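Side-chain contacts in protein adenylyltransferase MntA (Aphanizomenon flos-aquae 2012/KM1/D3, PDB 7AE2), which neutralises its cognate toxin HepT as the antitoxin of a type VII toxin-antitoxin system, transferring two AMP units from ATP onto a toxin tyrosine with the help of magnesium: residues B[9-14]-B[76-81]; B[22-27]-B[57-62]; B[100-105]-B[117-122]. All coordinates share one frame; numbering follows the deposited sequence.

Contact 1: residues B[9-14]-B[76-81]; sequences AELREL and EIFKIN
L11 and L14 of the N-terminal helix 8-14 pack on I77 and F78 at the C-terminal end of helix 70-78, an apolar helix-to-helix contact on the flank of the nucleotidyltransferase domain. The backbones come nearest at L11 and F78, whose CA atoms are 6.6 Å apart, and the phenyl ring of F78 occupies the space between the helices. One methyl group of L11 lies over a face of that ring in a CH-pi contact: CD2 of L11 is 3.6 Å from the centroid of the F78 ring and 18° off its normal, shifted from the ring centre toward CG. L14 meets the same ring differently, at its edge, where CB of L14 lies in the ring plane 4.0 Å from CD1 of F78. The two leucines thus hold the phenyl group from a face and from the rim. With CG of F78 turned beside its own backbone N (chi1 -63°), the ring leans toward helix 8-14.

I77 adds a second apolar touch, its CG2 methyl packing 4.1 Å from CB of L14; the same methyl makes a van der Waals approach of 3.5 Å to the backbone O of L14. In return, CD1 of L14 approaches the backbone O of I77 at 3.5 Å. K79 is the first residue to leave helical geometry, with positive phi (57°). Its NZ donates a hydrogen bond of 2.7 Å to the backbone O of E76.

The L11 carbonyl accepts a hydrogen bond from S15, and beyond F78 the L11 side chain also packs on W45 of strand 45-51 and L108 of strand 106-110.

Contact 2: residues B[22-27]-B[57-62]; sequences IPYLKM and NLYIQN
A type I beta turn from I22 to L25, closed by the backbone bond from L25 N to I22 O, leads into strand 25-31 and presents P23 and Y24 to helix 53-62; the CA atoms of Y24 and Y59 are 7.7 Å apart. Within the nucleotidyltransferase domain, the contact joins the start of a central strand of the mixed sheet to the helix that follows strand 45-51. Just past the turn the strand carries a classic beta bulge, with K26 and M27 both facing L50.

Y24 and Y59 form an edge-to-face aromatic pair, the edge of Y24 directed at the face of Y59, with centroids 5.0 Å apart and planes inclined at 56°. CG of Y59 stands anti to the backbone N (chi1 -160°), which carries the ring from the helix toward the turn. Y24 is also engaged edge-to-face with Y51 and Y56, and its hydroxyl makes a weak hydrogen bond with the backbone O of A66. A face of the Y24 ring is met from within the turn by CG2 of I22.

P23 touches Y59 farther along the ring: CG of P23 lies 3.8 Å from CE2 of Y59, whereas CE2 of Y24 reaches CD1 of Y59 at 3.7 Å.

Contact 3: residues B[100-105]-B[117-122]; sequences FVARDG and DKFQQR
Helices 95-104 and 115-123, joined through strand 106-110, meet in a buried helix-helix contact where the small A102 faces the second helix and the backbones come close. The CA atoms of A102 and Q120 are only 5.1 Å apart, although the axes of the short segments 100-104 and 117-122 keep 9.2 Å between them and run at 125°. The A102 methyl sits between two side chains of the second helix: CB of A102 is 3.6 Å from CE2 of F119 and 3.7 Å from CG of Q120.

The Q120 amide NE2 donates to the backbone O of A102 over 2.6 Å, a short and nearly straight bond with an N-H...O angle of 166°. The acceptor lies close to the plane of the Q120 amide. Extended beyond CG, with chi2 at 180°, the glutamine chain carries its amide along to the A102 carbonyl near the end of helix 95-104.

In the polymerase beta-type nucleotidyltransferase domain these helices pack against the central sheet: V101 rests on V29 and F31 of strand 25-31, and F119 on M27. V101 lies about 8 Å, side chain to side chain, from D46, probably a magnesium ligand. R103, whose CB points away from segment 117-122, forms salt bridges with D104 and with an acidic side chain of another protein chain. Beside the A102 methyl, CG1 of V101 approaches CE2 of F119 at 4.1 Å.

In the fold
Contact 3 is the buried one, whereas contacts 1 and 2 are partly buried and lie farther from the chain centre. Their chemistry differs: contacts 1 and 2 rely on apolar and aromatic packing, a methyl over a phenyl face in one and paired tyrosines in the other, while contact 3 adds a side-chain-to-backbone hydrogen bond. Along the chain, contact 2 is nested inside the loop closed by contact 1, and the helices they use, 53-62 and 70-78, are consecutive; contact 3 follows both. Contacts 2 and 3 meet where CE of M27 packs 3.8 Å from CG of F119, linking strand 25-31 to helix 115-123. Contact 1 touches neither.

Contact 1: residues B[9-14]-B[76-81]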
loop_
_atom_site.group_PDB
_atom_site.type_symbol
_atom_site.label_atom_id
_atom_site.label_comp_id
_atom_site.label_asym_id
_atom_site.label_seq_id
_atom_site.Cartn_x
_atom_site.Cartn_y
_atom_site.Cartn_z
ATOM N N ALA B 9 -17.106 23.840 -4.065
ATOM C CA ALA B 9 -17.669 24.991 -3.365
ATOM C C ALA B 9 -17.677 24.770 -1.858
ATOM O O ALA B 9 -17.211 25.624 -1.093
ATOM C CB ALA B 9 -19.080 25.277 -3.879
ATOM N N GLU B 10 -18.202 23.629 -1.407
ATOM C CA GLU B 10 -18.224 23.362 0.027
ATOM C C GLU B 10 -16.833 23.052 0.563
ATOM O O GLU B 10 -16.568 23.273 1.749
ATOM C CB GLU B 10 -19.197 22.226 0.342
ATOM C CG GLU B 10 -19.337 21.193 -0.757
ATOM C CD GLU B 10 -20.649 20.436 -0.674
ATOM O OE1 GLU B 10 -20.630 19.191 -0.761
ATOM O OE2 GLU B 10 -21.702 21.089 -0.517
ATOM N N LEU B 11 -15.933 22.549 -0.287
ATOM C CA LEU B 11 -14.541 22.402 0.129
ATOM C C LEU B 11 -13.924 23.756 0.449
ATOM O O LEU B 11 -13.140 23.882 1.398
ATOM C CB LEU B 11 -13.733 21.686 -0.954
ATOM C CG LEU B 11 -13.969 20.185 -1.137
ATOM C CD1 LEU B 11 -13.153 19.654 -2.308
ATOM C CD2 LEU B 11 -13.640 19.422 0.135
ATOM N N ARG B 12 -14.271 24.786 -0.326
ATOM C CA ARG B 12 -13.738 26.118 -0.060
ATOM C C ARG B 12 -14.306 26.697 1.231
ATOM O O ARG B 12 -13.595 27.382 1.974
ATOM C CB ARG B 12 -14.027 27.048 -1.237
ATOM C CG ARG B 12 -13.165 26.789 -2.462
ATOM C CD ARG B 12 -13.277 27.934 -3.457
ATOM N NE ARG B 12 -12.309 27.817 -4.544
ATOM C CZ ARG B 12 -12.603 27.382 -5.765
ATOM N NH1 ARG B 12 -13.844 27.021 -6.061
ATOM N NH2 ARG B 12 -11.657 27.312 -6.690
ATOM N N GLU B 13 -15.583 26.432 1.516
ATOM C CA GLU B 13 -16.191 26.970 2.730
ATOM C C GLU B 13 -15.702 26.229 3.967
ATOM O O GLU B 13 -15.396 26.851 4.991
ATOM C CB GLU B 13 -17.714 26.907 2.629
ATOM C CG GLU B 13 -18.449 27.307 3.902
ATOM C CD GLU B 13 -18.299 28.781 4.244
ATOM O OE1 GLU B 13 -17.817 29.556 3.391
ATOM O OE2 GLU B 13 -18.669 29.165 5.374
ATOM N N LEU B 14 -15.614 24.898 3.892
ATOM C CA LEU B 14 -15.120 24.120 5.020
ATOM C C LEU B 14 -13.640 24.364 5.290
ATOM O O LEU B 14 -13.175 24.092 6.401
ATOM C CB LEU B 14 -15.369 22.629 4.777
ATOM C CG LEU B 14 -16.830 22.173 4.748
ATOM C CD1 LEU B 14 -16.932 20.715 4.326
ATOM C CD2 LEU B 14 -17.492 22.387 6.102
ATOM N N GLU B 76 -11.764 14.642 8.588
ATOM C CA GLU B 76 -12.834 14.948 9.531
ATOM C C GLU B 76 -13.538 16.251 9.180
ATOM O O GLU B 76 -14.718 16.423 9.509
ATOM C CB GLU B 76 -12.277 15.011 10.954
ATOM N N ILE B 77 -12.843 17.172 8.515
ATOM C CA ILE B 77 -13.437 18.459 8.171
ATOM C C ILE B 77 -14.217 18.363 6.865
ATOM O O ILE B 77 -15.350 18.849 6.765
ATOM C CB ILE B 77 -12.348 19.546 8.109
ATOM C CG1 ILE B 77 -11.787 19.810 9.510
ATOM C CG2 ILE B 77 -12.892 20.828 7.492
ATOM C CD1 ILE B 77 -10.678 20.834 9.545
ATOM N N PHE B 78 -13.632 17.731 5.847
ATOM C CA PHE B 78 -14.303 17.569 4.563
ATOM C C PHE B 78 -15.272 16.394 4.539
ATOM O O PHE B 78 -16.005 16.244 3.555
ATOM C CB PHE B 78 -13.271 17.396 3.445
ATOM C CG PHE B 78 -12.377 18.587 3.250
ATOM C CD1 PHE B 78 -12.800 19.857 3.608
ATOM C CD2 PHE B 78 -11.112 18.437 2.704
ATOM C CE1 PHE B 78 -11.979 20.954 3.428
ATOM C CE2 PHE B 78 -10.286 19.531 2.522
ATOM C CZ PHE B 78 -10.721 20.791 2.885
ATOM N N LYS B 79 -15.291 15.568 5.589
ATOM C CA LYS B 79 -16.118 14.359 5.639
ATOM C C LYS B 79 -15.804 13.431 4.465
ATOM O O LYS B 79 -16.696 12.942 3.770
ATOM C CB LYS B 79 -17.611 14.707 5.685
ATOM C CG LYS B 79 -18.193 14.818 7.090
ATOM C CD LYS B 79 -17.519 15.914 7.903
ATOM C CE LYS B 79 -18.022 15.926 9.339
ATOM N NZ LYS B 79 -17.332 16.955 10.168
ATOM N N ILE B 80 -14.511 13.192 4.245
ATOM C CA ILE B 80 -14.048 12.304 3.188
ATOM C C ILE B 80 -13.100 11.275 3.788
ATOM O O ILE B 80 -12.518 11.477 4.857
ATOM C CB ILE B 80 -13.353 13.067 2.040
ATOM C CG1 ILE B 80 -12.103 13.779 2.555
ATOM C CG2 ILE B 80 -14.305 14.064 1.410
ATOM C CD1 ILE B 80 -11.398 14.594 1.499
ATOM N N ASN B 81 -12.951 10.158 3.078
ATOM C CA ASN B 81 -12.090 9.067 3.523
ATOM C C ASN B 81 -10.637 9.531 3.530
ATOM O O ASN B 81 -10.034 9.726 2.470
ATOM C CB ASN B 81 -12.270 7.853 2.616
ATOM C CG ASN B 81 -11.295 6.735 2.936
ATOM O OD1 ASN B 81 -10.875 6.571 4.082
ATOM N ND2 ASN B 81 -10.925 5.963 1.919
#

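Contact 2: residues B[22-27]-B[57-62]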
loop_
_atom_site.group_PDB
_atom_site.type_symbol
_atom_site.label_atom_id
_atom_site.label_comp_id
_atom_site.label_asym_id
_atom_site.label_seq_id
_atom_site.Cartn_x
_atom_site.Cartn_y
_atom_site.Cartn_z
ATOM N N ILE B 22 -5.211 23.646 11.466
ATOM C CA ILE B 22 -3.845 23.580 10.955
ATOM C C ILE B 22 -3.289 24.999 10.952
ATOM O O ILE B 22 -3.350 25.688 9.922
ATOM C CB ILE B 22 -3.797 22.947 9.556
ATOM C CG1 ILE B 22 -4.614 21.654 9.529
ATOM C CG2 ILE B 22 -2.361 22.666 9.148
ATOM C CD1 ILE B 22 -4.610 20.951 8.187
ATOM N N PRO B 23 -2.750 25.480 12.076
ATOM C CA PRO B 23 -2.350 26.895 12.144
ATOM C C PRO B 23 -1.177 27.242 11.245
ATOM O O PRO B 23 -1.048 28.403 10.840
ATOM C CB PRO B 23 -2.001 27.088 13.626
ATOM C CG PRO B 23 -1.617 25.723 14.096
ATOM C CD PRO B 23 -2.485 24.764 13.336
ATOM N N TYR B 24 -0.321 26.278 10.918
ATOM C CA TYR B 24 0.823 26.537 10.053
ATOM C C TYR B 24 0.473 26.487 8.571
ATOM O O TYR B 24 1.370 26.647 7.736
ATOM C CB TYR B 24 1.946 25.539 10.353
ATOM C CG TYR B 24 1.529 24.089 10.250
ATOM C CD1 TYR B 24 1.626 23.401 9.048
ATOM C CD2 TYR B 24 1.041 23.407 11.357
ATOM C CE1 TYR B 24 1.246 22.076 8.949
ATOM C CE2 TYR B 24 0.659 22.081 11.269
ATOM C CZ TYR B 24 0.765 21.422 10.062
ATOM O OH TYR B 24 0.386 20.103 9.970
ATOM N N LEU B 25 -0.793 26.276 8.224
ATOM C CA LEU B 25 -1.193 26.180 6.826
ATOM C C LEU B 25 -1.356 27.570 6.226
ATOM O O LEU B 25 -1.979 28.448 6.831
ATOM C CB LEU B 25 -2.497 25.396 6.697
ATOM C CG LEU B 25 -2.956 25.097 5.270
ATOM C CD1 LEU B 25 -2.001 24.127 4.590
ATOM C CD2 LEU B 25 -4.374 24.552 5.270
ATOM N N LYS B 26 -0.795 27.765 5.033
ATOM C CA LYS B 26 -0.922 29.021 4.306
ATOM C C LYS B 26 -1.705 28.900 3.009
ATOM O O LYS B 26 -2.272 29.895 2.553
ATOM C CB LYS B 26 0.464 29.601 3.994
ATOM N N MET B 27 -1.756 27.712 2.408
ATOM C CA MET B 27 -2.490 27.521 1.165
ATOM C C MET B 27 -2.822 26.044 1.001
ATOM O O MET B 27 -2.012 25.178 1.338
ATOM C CB MET B 27 -1.685 28.025 -0.041
ATOM C CG MET B 27 -2.453 28.019 -1.355
ATOM S SD MET B 27 -1.487 28.660 -2.737
ATOM C CE MET B 27 -0.156 27.466 -2.811
ATOM N N ASN B 57 7.856 24.766 11.973
ATOM C CA ASN B 57 9.030 24.340 12.733
ATOM C C ASN B 57 8.727 24.294 14.227
ATOM O O ASN B 57 9.110 23.345 14.921
ATOM C CB ASN B 57 10.212 25.268 12.448
ATOM C CG ASN B 57 10.832 25.035 11.076
ATOM O OD1 ASN B 57 10.847 23.914 10.559
ATOM N ND2 ASN B 57 11.365 26.103 10.487
ATOM N N LEU B 58 8.032 25.313 14.742
ATOM C CA LEU B 58 7.646 25.297 16.150
ATOM C C LEU B 58 6.572 24.253 16.423
ATOM O O LEU B 58 6.506 23.708 17.530
ATOM C CB LEU B 58 7.164 26.681 16.584
ATOM N N TYR B 59 5.731 23.960 15.429
ATOM C CA TYR B 59 4.684 22.963 15.616
ATOM C C TYR B 59 5.258 21.555 15.698
ATOM O O TYR B 59 4.693 20.698 16.387
ATOM C CB TYR B 59 3.665 23.060 14.480
ATOM C CG TYR B 59 2.320 22.441 14.791
ATOM C CD1 TYR B 59 2.089 21.088 14.572
ATOM C CD2 TYR B 59 1.280 23.211 15.296
ATOM C CE1 TYR B 59 0.862 20.519 14.855
ATOM C CE2 TYR B 59 0.049 22.650 15.581
ATOM C CZ TYR B 59 -0.152 21.305 15.358
ATOM O OH TYR B 59 -1.374 20.738 15.639
ATOM N N ILE B 60 6.377 21.299 15.014
ATOM C CA ILE B 60 6.954 19.959 14.990
ATOM C C ILE B 60 7.581 19.591 16.329
ATOM O O ILE B 60 7.742 18.402 16.627
ATOM C CB ILE B 60 7.983 19.838 13.850
ATOM N N GLN B 61 7.936 20.583 17.149
ATOM C CA GLN B 61 8.507 20.292 18.460
ATOM C C GLN B 61 7.519 19.537 19.347
ATOM O O GLN B 61 7.910 18.621 20.079
ATOM C CB GLN B 61 8.957 21.589 19.132
ATOM N N ASN B 62 6.239 19.911 19.307
ATOM C CA ASN B 62 5.200 19.210 20.054
ATOM C C ASN B 62 4.473 18.165 19.216
ATOM O O ASN B 62 3.590 17.478 19.740
ATOM C CB ASN B 62 4.176 20.207 20.622
ATOM C CG ASN B 62 4.321 20.421 22.125
ATOM O OD1 ASN B 62 4.744 21.489 22.571
ATOM N ND2 ASN B 62 3.948 19.414 22.910
#

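Contact 3: residues B[100-105]-B[117-122]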
loop_
_atom_site.group_PDB
_atom_site.type_symbol
_atom_site.label_atom_id
_atom_site.label_comp_id
_atom_site.label_asym_id
_atom_site.label_seq_id
_atom_site.Cartn_x
_atom_site.Cartn_y
_atom_site.Cartn_z
ATOM N N PHE B 100 2.641 21.710 -12.361
ATOM C CA PHE B 100 1.320 21.183 -12.688
ATOM C C PHE B 100 0.298 21.503 -11.604
ATOM O O PHE B 100 -0.898 21.610 -11.897
ATOM C CB PHE B 100 1.401 19.676 -12.929
ATOM C CG PHE B 100 2.172 19.305 -14.165
ATOM C CD1 PHE B 100 1.584 19.396 -15.417
ATOM C CD2 PHE B 100 3.485 18.871 -14.078
ATOM C CE1 PHE B 100 2.292 19.060 -16.558
ATOM C CE2 PHE B 100 4.198 18.533 -15.216
ATOM C CZ PHE B 100 3.599 18.628 -16.456
ATOM N N VAL B 101 0.741 21.659 -10.355
ATOM C CA VAL B 101 -0.174 22.098 -9.306
ATOM C C VAL B 101 -0.625 23.531 -9.564
ATOM O O VAL B 101 -1.799 23.871 -9.380
ATOM C CB VAL B 101 0.483 21.939 -7.921
ATOM C CG1 VAL B 101 -0.340 22.645 -6.853
ATOM C CG2 VAL B 101 0.638 20.464 -7.580
ATOM N N ALA B 102 0.294 24.390 -10.015
ATOM C CA ALA B 102 -0.072 25.766 -10.335
ATOM C C ALA B 102 -0.900 25.849 -11.611
ATOM O O ALA B 102 -1.750 26.737 -11.740
ATOM C CB ALA B 102 1.182 26.628 -10.459
ATOM N N ARG B 103 -0.674 24.932 -12.554
ATOM C CA ARG B 103 -1.357 24.987 -13.843
ATOM C C ARG B 103 -2.782 24.453 -13.752
ATOM O O ARG B 103 -3.719 25.076 -14.264
ATOM C CB ARG B 103 -0.566 24.202 -14.891
ATOM C CG ARG B 103 -0.975 24.504 -16.324
ATOM C CD ARG B 103 -0.375 23.507 -17.301
ATOM N NE ARG B 103 -0.961 22.179 -17.149
ATOM C CZ ARG B 103 -0.669 21.141 -17.926
ATOM N NH1 ARG B 103 0.206 21.276 -18.914
ATOM N NH2 ARG B 103 -1.252 19.970 -17.717
ATOM N N ASP B 104 -2.966 23.297 -13.116
ATOM C CA ASP B 104 -4.258 22.624 -13.092
ATOM C C ASP B 104 -4.927 22.638 -11.725
ATOM O O ASP B 104 -6.060 22.160 -11.603
ATOM C CB ASP B 104 -4.106 21.170 -13.566
ATOM C CG ASP B 104 -3.622 21.064 -15.005
ATOM O OD1 ASP B 104 -3.936 21.962 -15.816
ATOM O OD2 ASP B 104 -2.932 20.072 -15.325
ATOM N N GLY B 105 -4.270 23.168 -10.698
ATOM C CA GLY B 105 -4.830 23.112 -9.362
ATOM C C GLY B 105 -5.934 24.130 -9.140
ATOM O O GLY B 105 -5.965 25.203 -9.741
ATOM N N ASP B 117 -1.808 33.302 -6.639
ATOM C CA ASP B 117 -1.221 34.036 -7.755
ATOM C C ASP B 117 0.288 34.169 -7.587
ATOM O O ASP B 117 1.049 33.950 -8.535
ATOM C CB ASP B 117 -1.873 35.413 -7.885
ATOM C CG ASP B 117 -3.317 35.334 -8.340
ATOM O OD1 ASP B 117 -3.687 34.321 -8.967
ATOM O OD2 ASP B 117 -4.079 36.288 -8.076
ATOM N N LYS B 118 0.738 34.533 -6.383
ATOM C CA LYS B 118 2.172 34.605 -6.123
ATOM C C LYS B 118 2.829 33.239 -6.260
ATOM O O LYS B 118 4.010 33.149 -6.614
ATOM C CB LYS B 118 2.429 35.181 -4.730
ATOM N N PHE B 119 2.083 32.167 -5.990
ATOM C CA PHE B 119 2.622 30.824 -6.170
ATOM C C PHE B 119 2.754 30.481 -7.650
ATOM O O PHE B 119 3.779 29.942 -8.082
ATOM C CB PHE B 119 1.736 29.807 -5.450
ATOM C CG PHE B 119 2.027 28.379 -5.813
ATOM C CD1 PHE B 119 3.194 27.766 -5.393
ATOM C CD2 PHE B 119 1.125 27.648 -6.569
ATOM C CE1 PHE B 119 3.460 26.451 -5.725
ATOM C CE2 PHE B 119 1.384 26.334 -6.903
ATOM C CZ PHE B 119 2.554 25.733 -6.482
ATOM N N GLN B 120 1.729 30.798 -8.444
ATOM C CA GLN B 120 1.774 30.493 -9.872
ATOM C C GLN B 120 2.888 31.265 -10.569
ATOM O O GLN B 120 3.617 30.704 -11.393
ATOM C CB GLN B 120 0.423 30.798 -10.518
ATOM C CG GLN B 120 -0.682 29.831 -10.130
ATOM C CD GLN B 120 -2.005 30.170 -10.782
ATOM O OE1 GLN B 120 -2.448 31.318 -10.752
ATOM N NE2 GLN B 120 -2.642 29.172 -11.383
ATOM N N GLN B 121 3.039 32.552 -10.245
ATOM C CA GLN B 121 4.092 33.352 -10.862
ATOM C C GLN B 121 5.478 32.842 -10.492
ATOM O O GLN B 121 6.445 33.082 -11.224
ATOM C CB GLN B 121 3.950 34.819 -10.452
ATOM C CG GLN B 121 2.624 35.453 -10.826
ATOM C CD GLN B 121 2.386 35.461 -12.321
ATOM O OE1 GLN B 121 3.173 36.019 -13.085
ATOM N NE2 GLN B 121 1.297 34.831 -12.748
ATOM N N ARG B 122 5.593 32.137 -9.369
ATOM C CA ARG B 122 6.885 31.704 -8.858
ATOM C C ARG B 122 7.317 30.343 -9.392
ATOM O O ARG B 122 8.522 30.100 -9.534
ATOM C CB ARG B 122 6.848 31.669 -7.326
ATOM C CG ARG B 122 8.175 31.340 -6.662
ATOM C CD ARG B 122 8.123 31.558 -5.154
ATOM N NE ARG B 122 7.106 30.739 -4.499
ATOM C CZ ARG B 122 5.937 31.202 -4.065
ATOM N NH1 ARG B 122 5.632 32.484 -4.213
ATOM N NH2 ARG B 122 5.073 30.383 -3.482
#